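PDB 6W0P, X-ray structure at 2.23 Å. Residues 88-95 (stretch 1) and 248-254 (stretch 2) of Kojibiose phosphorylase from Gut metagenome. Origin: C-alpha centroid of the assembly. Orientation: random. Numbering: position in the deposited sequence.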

# COMPACT_ATOMS: atom_id res chain seq x y z
N SER A 88 12.68 -25.73 -10.41
CA SER A 88 14.05 -26.30 -10.49
C SER A 88 14.08 -27.37 -11.57
O SER A 88 13.10 -27.53 -12.31
N VAL A 89 15.18 -28.11 -11.63
CA VAL A 89 15.47 -29.03 -12.75
C VAL A 89 14.24 -29.90 -13.02
O VAL A 89 13.79 -30.62 -12.12
N ASN A 90 13.72 -29.83 -14.24
CA ASN A 90 12.71 -30.80 -14.75
C ASN A 90 13.44 -32.10 -15.12
O ASN A 90 14.14 -32.09 -16.15
N PHE A 91 13.35 -33.15 -14.28
CA PHE A 91 14.13 -34.41 -14.44
C PHE A 91 13.23 -35.53 -14.95
O PHE A 91 13.69 -36.67 -15.00
N PHE A 92 11.99 -35.22 -15.31
CA PHE A 92 11.02 -36.20 -15.89
C PHE A 92 10.81 -35.91 -17.37
O PHE A 92 10.15 -36.72 -18.06
N LYS A 93 11.37 -34.80 -17.86
CA LYS A 93 11.18 -34.32 -19.25
C LYS A 93 11.67 -35.37 -20.25
O LYS A 93 12.80 -35.87 -20.14
N ILE A 94 10.81 -35.70 -21.21
CA ILE A 94 11.19 -36.55 -22.38
C ILE A 94 10.77 -35.85 -23.66
O ILE A 94 9.99 -34.86 -23.61
N ARG A 95 11.25 -36.38 -24.78
CA ARG A 95 10.65 -36.12 -26.11
C ARG A 95 10.49 -37.45 -26.82
O ARG A 95 11.44 -38.27 -26.83
N THR A 248 14.03 -47.72 -17.72
CA THR A 248 13.92 -47.09 -16.38
C THR A 248 14.96 -45.98 -16.26
O THR A 248 16.14 -46.26 -16.50
N ARG A 249 14.51 -44.77 -15.93
CA ARG A 249 15.37 -43.63 -15.56
C ARG A 249 15.48 -43.51 -14.04
O ARG A 249 14.41 -43.35 -13.38
N TYR A 250 16.71 -43.55 -13.52
CA TYR A 250 17.08 -43.23 -12.12
C TYR A 250 17.60 -41.80 -12.08
O TYR A 250 18.47 -41.44 -12.91
N VAL A 251 17.06 -40.99 -11.17
CA VAL A 251 17.50 -39.59 -10.93
C VAL A 251 17.95 -39.44 -9.47
O VAL A 251 17.32 -40.02 -8.60
N THR A 252 19.05 -38.71 -9.24
CA THR A 252 19.51 -38.23 -7.91
C THR A 252 19.77 -36.72 -8.02
O THR A 252 20.41 -36.31 -8.97
N ASN A 253 19.18 -35.94 -7.11
CA ASN A 253 19.33 -34.47 -7.01
C ASN A 253 19.96 -34.21 -5.65
O ASN A 253 19.36 -34.64 -4.62
N ILE A 254 21.15 -33.61 -5.63
CA ILE A 254 21.85 -33.23 -4.37
C ILE A 254 21.88 -31.70 -4.30
O ILE A 254 22.48 -31.07 -5.21

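Packing of the stretch 88-95 of Kojibiose phosphorylase, loop or turn up to Lys93 and strand at 94-95, against the strand 248-254, two segments of one chain that lie more than 150 residues apart in sequence. The second stretch alternates regularly: Arg249, Val251 and Asn253 point their CA-to-CB bonds toward the first, whereas Thr248, Tyr250, Thr252 and Ile254 make no contact with it. From the first stretch, Val89 and Phe91 point toward the second, Asn90 and Phe92 point away, and Lys93 and Ile94 leave sideways. The two stretches bury 295 Å² between them, most of it on Phe91, Arg249 and Asn253.

Phe91 sits at the centre, its CA 7.1 Å from the CA of Val251. With chi1 p (52°) and chi2 72°, its ring turns its CD2 side to Asn253. Phe91 CB lies 3.7 Å from Val251 CG1, an apolar contact made with Val251 in the t rotamer (-178°). Asn253, chi1 m (-63°) and chi2 -60°, brings its amide to the same ring, ND2 standing 3.2 Å from Phe91 CD2 in an oblique approach. The other end of that amide meets Val89, whose p rotamer (56°) places CG1 3.7 Å from Asn253 OD1; this oxygen is hydrogen-bonded elsewhere in the structure.

At the other end of the contact, Arg249 reaches across to the backbone of the first stretch. Chi1 is t (-165°), chi2 lies between wells at -146° and chi3 is m (-58°), a bent path that carries the guanidinium to the backbone carbonyls of Phe91, Phe92 and Lys93. Its one hydrogen bond across the stretches runs from Arg249 NH2 to Lys93 O, 2.9 Å long and nearly straight at 165°, with the acceptor near the guanidinium plane. Phe91 O instead lies over one face: its 3.1 Å distance to Arg249 NH1 is short, but the angle is too poor for a hydrogen bond, as is that of Phe92 O, 3.3 Å from Arg249 NH2. Ile94, chi1 p (71°) and chi2 t, sets CG2 at the guanidinium edge, 3.5 Å from Arg249 NH2, while its CD1 end leads away. Arg249 NE, NH1 and NH2 all have partners elsewhere in the structure.

Asn90 serves its own stretch. With chi1 t (179°) and chi2 -8°, its side chain reaches forward along the chain so that OD1 accepts a hydrogen bond from Phe92 N at 3.2 Å. Phe92, chi1 m (-77°), directs its CB away, and Lys93 extends all-t, its end leading away.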

# COMPACT_ATOMS: atom_id res chain seq x y z
CB SER A 88 14.47 -26.85 -9.15
OG SER A 88 14.30 -25.87 -8.15
CB VAL A 89 16.76 -29.83 -12.49
CG1 VAL A 89 16.70 -30.61 -11.17
CG2 VAL A 89 17.10 -30.74 -13.66
CB ASN A 90 11.96 -30.22 -15.95
CG ASN A 90 10.94 -31.18 -16.53
OD1 ASN A 90 10.90 -32.35 -16.14
ND2 ASN A 90 10.11 -30.70 -17.44
CB PHE A 91 14.83 -34.79 -13.13
CG PHE A 91 13.95 -34.85 -11.91
CD1 PHE A 91 13.03 -35.88 -11.74
CD2 PHE A 91 14.07 -33.89 -10.91
CE1 PHE A 91 12.23 -35.92 -10.61
CE2 PHE A 91 13.27 -33.95 -9.78
CZ PHE A 91 12.36 -34.96 -9.63
CB PHE A 92 9.70 -36.16 -15.12
CG PHE A 92 9.68 -36.85 -13.77
CD1 PHE A 92 10.36 -38.04 -13.56
CD2 PHE A 92 8.92 -36.34 -12.74
CE1 PHE A 92 10.30 -38.67 -12.32
CE2 PHE A 92 8.86 -36.98 -11.51
CZ PHE A 92 9.55 -38.14 -11.31
CB LYS A 93 11.91 -33.01 -19.51
CG LYS A 93 11.63 -32.43 -20.89
CD LYS A 93 12.09 -31.02 -21.03
CE LYS A 93 12.10 -30.57 -22.48
NZ LYS A 93 12.69 -29.23 -22.64
CB ILE A 94 10.57 -37.96 -22.28
CG1 ILE A 94 9.05 -37.93 -22.51
CG2 ILE A 94 10.92 -38.61 -20.95
CD1 ILE A 94 8.38 -39.28 -22.42
CB ARG A 95 11.49 -35.11 -26.90
CG ARG A 95 11.50 -33.74 -26.26
CD ARG A 95 12.35 -32.75 -27.01
NE ARG A 95 11.69 -32.26 -28.20
CZ ARG A 95 12.28 -32.02 -29.37
NH1 ARG A 95 13.57 -32.27 -29.56
NH2 ARG A 95 11.56 -31.56 -30.38
CB THR A 248 14.09 -48.14 -15.28
OG1 THR A 248 13.10 -49.13 -15.58
CG2 THR A 248 13.91 -47.57 -13.89
CB ARG A 249 14.81 -42.32 -16.13
CG ARG A 249 15.82 -41.20 -16.10
CD ARG A 249 15.20 -39.85 -15.85
NE ARG A 249 14.18 -39.48 -16.83
CZ ARG A 249 14.20 -38.38 -17.57
NH1 ARG A 249 15.22 -37.55 -17.49
NH2 ARG A 249 13.18 -38.10 -18.36
CB TYR A 250 18.13 -44.22 -11.62
CG TYR A 250 17.69 -45.65 -11.72
CD1 TYR A 250 17.89 -46.36 -12.90
CD2 TYR A 250 17.05 -46.30 -10.68
CE1 TYR A 250 17.49 -47.68 -13.02
CE2 TYR A 250 16.63 -47.62 -10.79
CZ TYR A 250 16.85 -48.32 -11.97
OH TYR A 250 16.49 -49.62 -12.15
CB VAL A 251 16.37 -38.60 -11.29
CG1 VAL A 251 16.79 -37.15 -11.10
CG2 VAL A 251 15.86 -38.84 -12.70
CB THR A 252 20.69 -39.04 -7.40
OG1 THR A 252 20.23 -40.37 -7.18
CG2 THR A 252 21.26 -38.48 -6.11
CB ASN A 253 17.98 -33.78 -7.23
CG ASN A 253 17.44 -34.02 -8.62
OD1 ASN A 253 18.08 -33.66 -9.61
ND2 ASN A 253 16.28 -34.62 -8.73
CB ILE A 254 23.26 -33.84 -4.26
CG1 ILE A 254 23.25 -35.35 -4.47
CG2 ILE A 254 23.87 -33.48 -2.91
CD1 ILE A 254 22.48 -36.13 -3.40